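Local atomic coordinates of Alp7A (Bacillus subtilis, PDB entry 5EC0), a protein that binds ADP as a bacterial actin-like protein and probably forms cytoskeletal filaments that segregate plasmids. Residues Lys249-Glu253 with Lys254-His258; Tyr270-Ile273 with Gly274-Lys277; Ser298-Glu301 with Tyr302-Lys306. One frame throughout, in Å; residues are numbered along the deposited sequence.

Interaction 1. Residues Lys249-Glu253 with Lys254-His258; sequences KLRKE and KLLEH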
loop_
_atom_site.group_PDB
_atom_site.type_symbol
_atom_site.label_atom_id
_atom_site.label_comp_id
_atom_site.label_asym_id
_atom_site.label_seq_id
_atom_site.Cartn_x
_atom_site.Cartn_y
_atom_site.Cartn_z
ATOM N N LYS A 249 12.715 12.134 -14.336
ATOM C CA LYS A 249 13.460 13.300 -14.791
ATOM C C LYS A 249 14.931 13.104 -14.459
ATOM O O LYS A 249 15.812 13.460 -15.246
ATOM C CB LYS A 249 12.928 14.580 -14.162
ATOM C CG LYS A 249 13.636 15.831 -14.618
ATOM C CD LYS A 249 12.943 17.071 -14.067
ATOM C CE LYS A 249 13.454 18.351 -14.724
ATOM N NZ LYS A 249 14.869 18.692 -14.368
ATOM N N LEU A 250 15.184 12.517 -13.293
ATOM C CA LEU A 250 16.540 12.193 -12.863
ATOM C C LEU A 250 17.176 11.167 -13.793
ATOM O O LEU A 250 18.353 11.286 -14.168
ATOM C CB LEU A 250 16.543 11.652 -11.434
ATOM C CG LEU A 250 17.914 11.146 -10.975
ATOM C CD1 LEU A 250 18.904 12.297 -10.935
ATOM C CD2 LEU A 250 17.801 10.464 -9.630
ATOM N N ARG A 251 16.394 10.155 -14.157
ATOM C CA ARG A 251 16.885 9.107 -15.039
ATOM C C ARG A 251 17.276 9.695 -16.391
ATOM O O ARG A 251 18.398 9.496 -16.851
ATOM C CB ARG A 251 15.843 7.998 -15.224
ATOM C CG ARG A 251 16.363 6.814 -16.051
ATOM C CD ARG A 251 15.301 5.744 -16.260
ATOM N NE ARG A 251 14.214 6.231 -17.102
ATOM C CZ ARG A 251 14.247 6.244 -18.432
ATOM N NH1 ARG A 251 15.313 5.793 -19.082
ATOM N NH2 ARG A 251 13.213 6.714 -19.113
ATOM N N LYS A 252 16.365 10.436 -17.011
ATOM C CA LYS A 252 16.594 10.922 -18.370
ATOM C C LYS A 252 17.691 11.986 -18.421
ATOM O O LYS A 252 18.309 12.197 -19.467
ATOM C CB LYS A 252 15.295 11.467 -18.981
ATOM C CG LYS A 252 14.288 10.383 -19.380
ATOM C CD LYS A 252 13.113 10.956 -20.166
ATOM C CE LYS A 252 12.087 11.598 -19.235
ATOM N NZ LYS A 252 10.848 12.014 -19.956
ATOM N N GLU A 253 17.943 12.647 -17.295
ATOM C CA GLU A 253 18.946 13.707 -17.271
ATOM C C GLU A 253 20.328 13.221 -16.850
ATOM O O GLU A 253 21.331 13.623 -17.441
ATOM C CB GLU A 253 18.500 14.846 -16.350
ATOM C CG GLU A 253 17.421 15.735 -16.956
ATOM C CD GLU A 253 16.992 16.847 -16.019
ATOM O OE1 GLU A 253 17.238 16.723 -14.800
ATOM O OE2 GLU A 253 16.409 17.845 -16.503
ATOM N N LYS A 254 20.392 12.347 -15.849
ATOM C CA LYS A 254 21.683 12.021 -15.248
ATOM C C LYS A 254 22.085 10.539 -15.270
ATOM O O LYS A 254 23.237 10.207 -14.977
ATOM C CB LYS A 254 21.701 12.527 -13.801
ATOM C CG LYS A 254 21.512 14.031 -13.689
ATOM C CD LYS A 254 22.198 14.606 -12.460
ATOM C CE LYS A 254 22.239 16.125 -12.530
ATOM N NZ LYS A 254 20.907 16.690 -12.888
ATOM N N LEU A 255 21.154 9.651 -15.624
ATOM C CA LEU A 255 21.399 8.214 -15.479
ATOM C C LEU A 255 20.933 7.349 -16.655
ATOM O O LEU A 255 20.758 6.148 -16.497
ATOM C CB LEU A 255 20.729 7.708 -14.196
ATOM C CG LEU A 255 21.247 8.227 -12.853
ATOM C CD1 LEU A 255 20.438 7.618 -11.733
ATOM C CD2 LEU A 255 22.727 7.910 -12.671
ATOM N N LEU A 256 20.757 7.950 -17.827
ATOM C CA LEU A 256 20.262 7.248 -19.014
ATOM C C LEU A 256 21.061 5.985 -19.342
ATOM O O LEU A 256 20.547 5.043 -19.947
ATOM C CB LEU A 256 20.282 8.202 -20.209
ATOM C CG LEU A 256 19.103 8.234 -21.177
ATOM C CD1 LEU A 256 17.784 8.145 -20.438
ATOM C CD2 LEU A 256 19.175 9.518 -21.975
ATOM N N GLU A 257 22.321 5.981 -18.928
ATOM C CA GLU A 257 23.241 4.882 -19.171
ATOM C C GLU A 257 22.862 3.658 -18.343
ATOM O O GLU A 257 23.127 2.520 -18.726
ATOM C CB GLU A 257 24.655 5.316 -18.799
ATOM C CG GLU A 257 24.975 6.748 -19.181
ATOM C CD GLU A 257 26.314 7.201 -18.652
ATOM O OE1 GLU A 257 26.911 6.470 -17.837
ATOM O OE2 GLU A 257 26.758 8.302 -19.029
ATOM N N HIS A 258 22.250 3.907 -17.191
ATOM C CA HIS A 258 22.120 2.881 -16.163
ATOM C C HIS A 258 20.709 2.321 -16.023
ATOM O O HIS A 258 20.523 1.255 -15.442
ATOM C CB HIS A 258 22.582 3.447 -14.821
ATOM C CG HIS A 258 24.041 3.763 -14.779
ATOM N ND1 HIS A 258 24.536 5.032 -14.991
ATOM C CD2 HIS A 258 25.116 2.973 -14.555
ATOM C CE1 HIS A 258 25.853 5.013 -14.895
ATOM N NE2 HIS A 258 26.231 3.774 -14.629
#
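Leu-250 and Lys-254 meet on the last turn of helix 243-254. Backbone N of Lys-254 binds O of Leu-250 at 2.8 Å. One residue on, N of Leu-255 binds O of Arg-251 at 3.0 Å, and there the chain leaves helical angles. Leu-250 holds CG anti to its backbone N (chi1 174°). This brings CD1 to 4.0 Å from CB of Lys-254, and the two side chains cross at about a right angle. Leu-256 folds back along the helix end. Its CD1 lies 3.7 Å from CA of Lys-252 and 3.7 Å from NH1 of Arg-251. The Arg-251 chain bends at chi3 (67°). Its NE forms a salt bridge with Glu-248, and NH1 gives a hydrogen bond to O of Phe-259, so the guanidinium is fixed at more than one point. On the exposed side, NZ of Lys-249 meets the syn side of OE2 of Glu-253 at 2.8 Å, with a weak second bond to OE1. NZ of Lys-254 stays 4.1 Å from OE1 of Glu-253, beyond a salt bridge, and may add some attraction. The contact closes helix 243-254 and starts the loop to helix 262-272. Leu-250 packs on Ser-298 and Leu-255 on Ile-294, both of helix 292-313. Arg-251 and Leu-255 also rest on Leu-265 of helix 262-272.

Interaction 2. Residues Tyr270-Ile273 with Gly274-Lys277; sequences YSNI and GKTK. With ADP (adenosine-5'-diphosphate), chain D.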
loop_
_atom_site.group_PDB
_atom_site.type_symbol
_atom_site.label_atom_id
_atom_site.label_comp_id
_atom_site.label_asym_id
_atom_site.label_seq_id
_atom_site.Cartn_x
_atom_site.Cartn_y
_atom_site.Cartn_z
ATOM N N TYR A 270 15.301 1.722 -3.638
ATOM C CA TYR A 270 14.856 1.169 -2.351
ATOM C C TYR A 270 15.642 -0.088 -1.984
ATOM O O TYR A 270 15.895 -0.334 -0.809
ATOM C CB TYR A 270 13.331 0.894 -2.323
ATOM C CG TYR A 270 12.779 -0.218 -3.190
ATOM C CD1 TYR A 270 12.918 -1.562 -2.829
ATOM C CD2 TYR A 270 12.040 0.075 -4.335
ATOM C CE1 TYR A 270 12.375 -2.595 -3.625
ATOM C CE2 TYR A 270 11.495 -0.942 -5.131
ATOM C CZ TYR A 270 11.669 -2.265 -4.771
ATOM O OH TYR A 270 11.126 -3.247 -5.567
ATOM N N SER A 271 16.062 -0.855 -2.984
ATOM C CA SER A 271 16.982 -1.962 -2.744
ATOM C C SER A 271 18.312 -1.497 -2.161
ATOM O O SER A 271 18.919 -2.236 -1.395
ATOM C CB SER A 271 17.260 -2.752 -4.028
ATOM O OG SER A 271 16.072 -3.020 -4.746
ATOM N N ASN A 272 18.770 -0.291 -2.517
ATOM C CA ASN A 272 20.141 0.126 -2.188
ATOM C C ASN A 272 20.289 1.331 -1.271
ATOM O O ASN A 272 21.377 1.574 -0.741
ATOM C CB ASN A 272 20.926 0.413 -3.465
ATOM C CG ASN A 272 21.376 -0.841 -4.153
ATOM O OD1 ASN A 272 22.475 -1.334 -3.908
ATOM N ND2 ASN A 272 20.524 -1.381 -5.015
ATOM N N ILE A 273 19.222 2.106 -1.111
ATOM C CA ILE A 273 19.230 3.165 -0.120
ATOM C C ILE A 273 19.449 2.482 1.224
ATOM O O ILE A 273 18.986 1.356 1.440
ATOM C CB ILE A 273 17.913 3.985 -0.121
ATOM C CG1 ILE A 273 18.081 5.275 0.690
ATOM C CG2 ILE A 273 16.738 3.147 0.398
ATOM C CD1 ILE A 273 18.918 6.309 0.005
ATOM N N GLY A 274 20.181 3.131 2.118
ATOM C CA GLY A 274 20.390 2.551 3.429
ATOM C C GLY A 274 21.767 1.947 3.611
ATOM O O GLY A 274 22.205 1.738 4.743
ATOM N N LYS A 275 22.455 1.652 2.510
ATOM C CA LYS A 275 23.864 1.296 2.620
ATOM C C LYS A 275 24.758 2.418 2.092
ATOM O O LYS A 275 24.310 3.301 1.357
ATOM C CB LYS A 275 24.167 -0.029 1.910
ATOM C CG LYS A 275 23.698 -0.151 0.479
ATOM C CD LYS A 275 24.059 -1.535 -0.059
ATOM C CE LYS A 275 22.967 -2.115 -0.949
ATOM N NZ LYS A 275 23.116 -3.587 -1.152
ATOM N N THR A 276 26.022 2.377 2.501
ATOM C CA THR A 276 26.972 3.456 2.254
ATOM C C THR A 276 27.264 3.662 0.773
ATOM O O THR A 276 27.471 4.787 0.318
ATOM C CB THR A 276 28.301 3.189 2.979
ATOM O OG1 THR A 276 28.659 1.809 2.813
ATOM C CG2 THR A 276 28.169 3.493 4.462
ATOM N N LYS A 277 27.293 2.566 0.027
ATOM C CA LYS A 277 27.579 2.632 -1.396
ATOM C C LYS A 277 26.373 2.138 -2.185
ATOM O O LYS A 277 25.872 1.038 -1.941
ATOM C CB LYS A 277 28.826 1.805 -1.733
ATOM C CG LYS A 277 29.794 2.477 -2.702
ATOM C CD LYS A 277 31.073 1.660 -2.889
ATOM C CE LYS A 277 32.205 2.517 -3.429
ATOM N NZ LYS A 277 33.489 1.769 -3.587
HETATM P PB ADP D . 2.172 4.382 -3.925
HETATM O O1B ADP D . 1.119 3.390 -3.446
HETATM O O2B ADP D . 1.658 5.747 -4.354
HETATM O O3B ADP D . 3.186 3.849 -4.909
HETATM P PA ADP D . 3.803 3.579 -1.671
HETATM O O1A ADP D . 3.432 2.170 -2.076
HETATM O O2A ADP D . 3.711 4.002 -0.216
HETATM O O3A ADP D . 3.040 4.678 -2.588
HETATM O "O5'" ADP D . 5.294 3.877 -2.159
HETATM C "C5'" ADP D . 5.887 3.205 -3.262
HETATM C "C4'" ADP D . 7.365 3.505 -3.126
HETATM O "O4'" ADP D . 7.880 2.715 -2.058
HETATM C "C3'" ADP D . 8.199 3.139 -4.338
HETATM O "O3'" ADP D . 8.443 4.291 -5.144
HETATM C "C2'" ADP D . 9.507 2.636 -3.757
HETATM O "O2'" ADP D . 10.513 3.608 -4.037
HETATM C "C1'" ADP D . 9.278 2.556 -2.251
HETATM N N9 ADP D . 9.703 1.280 -1.633
HETATM C C8 ADP D . 10.442 1.224 -0.504
HETATM N N7 ADP D . 10.688 -0.056 -0.145
HETATM C C5 ADP D . 10.085 -0.842 -1.050
HETATM C C6 ADP D . 9.976 -2.303 -1.226
HETATM N N6 ADP D . 10.575 -3.136 -0.331
HETATM N N1 ADP D . 9.266 -2.751 -2.285
HETATM C C2 ADP D . 8.691 -1.893 -3.159
HETATM N N3 ADP D . 8.745 -0.541 -3.069
HETATM C C4 ADP D . 9.433 0.035 -2.040
#
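Asn-272 and Lys-275 face each other across a type II beta turn that follows helix 262-272. The bond closing the turn is weak: N of Lys-275 lies 3.4 Å from O of Asn-272. Gly-274 holds a positive phi of 104°, where a side chain would run into O of Ile-273. The Lys-275 chain lies back over the turn, with CG 3.1 Å from O of Asn-272 and CE 3.1 Å from OD1 of Asn-272. The amide of Asn-272 is held from its other end, where ND2 bonds O of Phe-268. This is the solvent side: Gly-274 and Lys-275 are exposed, and the looseness lies in the weak closing bond. The tight part is at Tyr-270. Its CG sits between the backbone N and the carbonyl carbon (chi1 69°), which sets the ring against the adenine of ADP. The base covers one ring face, with CE1 of Tyr-270 3.4 Å from N1 of ADP. C4 of ADP lies over the ring toward its rim, and the base runs along the tyrosine from CB to OH. Replacing Tyr-270 by alanine removes that ring and would probably open a gap beside the adenine, leaving the base less firmly placed. Glu-266, one helical turn earlier, also bonds ADP. The turn leads from helix 262-272 into strand 279-281, while Ile-273 packs on Leu-299 of helix 292-313.

Interaction 3. Residues Ser298-Glu301 with Tyr302-Lys306; sequences SLKE and YTEIK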
loop_
_atom_site.group_PDB
_atom_site.type_symbol
_atom_site.label_atom_id
_atom_site.label_comp_id
_atom_site.label_asym_id
_atom_site.label_seq_id
_atom_site.Cartn_x
_atom_site.Cartn_y
_atom_site.Cartn_z
ATOM N N SER A 298 19.887 13.888 -5.416
ATOM C CA SER A 298 18.543 14.004 -5.974
ATOM C C SER A 298 17.446 13.768 -4.928
ATOM O O SER A 298 16.410 14.442 -4.930
ATOM C CB SER A 298 18.359 13.027 -7.127
ATOM O OG SER A 298 17.113 13.247 -7.757
ATOM N N LEU A 299 17.671 12.809 -4.037
ATOM C CA LEU A 299 16.694 12.517 -3.002
ATOM C C LEU A 299 16.598 13.668 -2.003
ATOM O O LEU A 299 15.528 13.925 -1.450
ATOM C CB LEU A 299 17.039 11.222 -2.278
ATOM C CG LEU A 299 16.855 9.942 -3.100
ATOM C CD1 LEU A 299 17.018 8.696 -2.217
ATOM C CD2 LEU A 299 15.497 9.936 -3.807
ATOM N N LYS A 300 17.711 14.352 -1.767
ATOM C CA LYS A 300 17.712 15.451 -0.810
ATOM C C LYS A 300 16.903 16.610 -1.369
ATOM O O LYS A 300 16.121 17.224 -0.640
ATOM C CB LYS A 300 19.130 15.902 -0.470
ATOM C CG LYS A 300 19.210 16.756 0.803
ATOM C CD LYS A 300 20.578 17.403 0.956
ATOM C CE LYS A 300 20.591 18.437 2.073
ATOM N NZ LYS A 300 21.900 19.142 2.087
ATOM N N GLU A 301 17.090 16.897 -2.661
ATOM C CA GLU A 301 16.268 17.887 -3.375
ATOM C C GLU A 301 14.780 17.626 -3.177
ATOM O O GLU A 301 14.036 18.518 -2.757
ATOM C CB GLU A 301 16.553 17.888 -4.885
ATOM C CG GLU A 301 17.941 18.318 -5.309
ATOM C CD GLU A 301 18.172 18.091 -6.795
ATOM O OE1 GLU A 301 17.176 18.084 -7.558
ATOM O OE2 GLU A 301 19.341 17.892 -7.191
ATOM N N TYR A 302 14.362 16.403 -3.503
ATOM C CA TYR A 302 12.969 16.009 -3.393
ATOM C C TYR A 302 12.467 16.166 -1.956
ATOM O O TYR A 302 11.390 16.704 -1.722
ATOM C CB TYR A 302 12.775 14.557 -3.875
ATOM C CG TYR A 302 11.322 14.131 -3.880
ATOM C CD1 TYR A 302 10.458 14.553 -4.892
ATOM C CD2 TYR A 302 10.805 13.325 -2.863
ATOM C CE1 TYR A 302 9.112 14.175 -4.896
ATOM C CE2 TYR A 302 9.467 12.946 -2.854
ATOM C CZ TYR A 302 8.624 13.380 -3.876
ATOM O OH TYR A 302 7.299 13.023 -3.888
ATOM N N THR A 303 13.265 15.710 -0.999
ATOM C CA THR A 303 12.907 15.788 0.415
ATOM C C THR A 303 12.701 17.245 0.857
ATOM O O THR A 303 11.779 17.555 1.618
ATOM C CB THR A 303 13.986 15.100 1.284
ATOM O OG1 THR A 303 14.083 13.720 0.911
ATOM C CG2 THR A 303 13.651 15.188 2.770
ATOM N N GLU A 304 13.546 18.144 0.358
ATOM C CA GLU A 304 13.409 19.560 0.672
ATOM C C GLU A 304 12.045 20.076 0.193
ATOM O O GLU A 304 11.375 20.830 0.894
ATOM C CB GLU A 304 14.577 20.363 0.072
ATOM C CG GLU A 304 15.665 20.664 1.123
ATOM C CD GLU A 304 17.042 20.924 0.538
ATOM O OE1 GLU A 304 17.229 20.730 -0.678
ATOM O OE2 GLU A 304 17.947 21.324 1.303
ATOM N N ILE A 305 11.615 19.633 -0.979
ATOM C CA ILE A 305 10.273 19.950 -1.447
ATOM C C ILE A 305 9.204 19.332 -0.516
ATOM O O ILE A 305 8.214 19.980 -0.197
ATOM C CB ILE A 305 10.076 19.474 -2.907
ATOM C CG1 ILE A 305 10.996 20.265 -3.850
ATOM C CG2 ILE A 305 8.641 19.665 -3.351
ATOM C CD1 ILE A 305 11.334 19.526 -5.130
ATOM N N LYS A 306 9.410 18.099 -0.055
ATOM C CA LYS A 306 8.415 17.458 0.809
ATOM C C LYS A 306 8.295 18.152 2.169
ATOM O O LYS A 306 7.187 18.440 2.628
ATOM C CB LYS A 306 8.732 15.969 1.016
ATOM C CG LYS A 306 8.765 15.102 -0.241
ATOM C CD LYS A 306 7.438 15.070 -1.003
ATOM C CE LYS A 306 7.410 16.097 -2.127
ATOM N NZ LYS A 306 6.100 16.122 -2.824
#
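Thr-303 turns OG1 anti to its carbonyl carbon and beside its backbone N (chi1 -61°), which sets the hydroxyl against O of Leu-299. OG1 of Thr-303 gives its hydrogen to O of Leu-299 at 2.8 Å. Backbone N of Thr-303 binds the same oxygen, O of Leu-299, at 2.9 Å. The two donors arrive from opposite faces of the carbonyl plane. One acceptor thus serves two donors, and the hydroxyl of this buried threonine is satisfied within its own helix. Tyr-302 has CG anti to its backbone N (chi1 -176°). The ring therefore leads away from residues 298-301 and meets Phe-243 edge-to-face and His-246 with the planes inclined. Its backbone N still bonds O of Ser-298 at 3.2 Å.

Lys-300 and Glu-304 lie one turn apart on a more open side. Glu-304 has an unusual first torsion (chi1 -99°), and its extended chain runs obliquely to that of Lys-300. OE2 of Glu-304 comes to 4.0 Å from CE of Lys-300 but stays 4.6 Å from NZ of Lys-300. That is too long for a salt bridge; NZ pairs instead with Glu-344 of helix 335-346. The backbone of the same pair is closer, with N of Glu-304 2.9 Å from O of Lys-300 in a hydrogen bond. Ile-305 lays CG1 and CD1 alongside O of Glu-301, which accepts a hydrogen bond from N of Ile-305.

Leu-299 packs on Val-333 and Tyr-302 on Val-330, two residues of the ADP pocket. Thr-303 rests on Ser-337 and Ile-338. This is a regular alpha helix with a threonine hydroxyl bonded to the carbonyl four residues back, a common helical motif. It lies beside the nucleotide site of the actin-like ATPase fold.

Overall arrangement
Helix 292-313 joins the three contacts. Interaction 3 lies within it and, like interaction 1, is partly buried, with Ser-298, Leu-299, Tyr-302 and Thr-303 inward. Interaction 1 touches it through CD2 of Leu-250, 3.4 Å from OG of Ser-298. Interaction 2 touches it through CD1 of Ile-273, 3.8 Å from CD1 of Leu-299. Interactions 1 and 2 do not touch each other. They follow the ends of consecutive helices, with centres about 18 Å apart. Interaction 1 has Leu-250 and Leu-255 inward and a lysine-glutamate salt bridge outward. Interaction 2 is a surface turn with weak bonding, yet it carries the tyrosine that meets the adenine. Interaction 3 relies on regular helix bonds and a threonine hydroxyl.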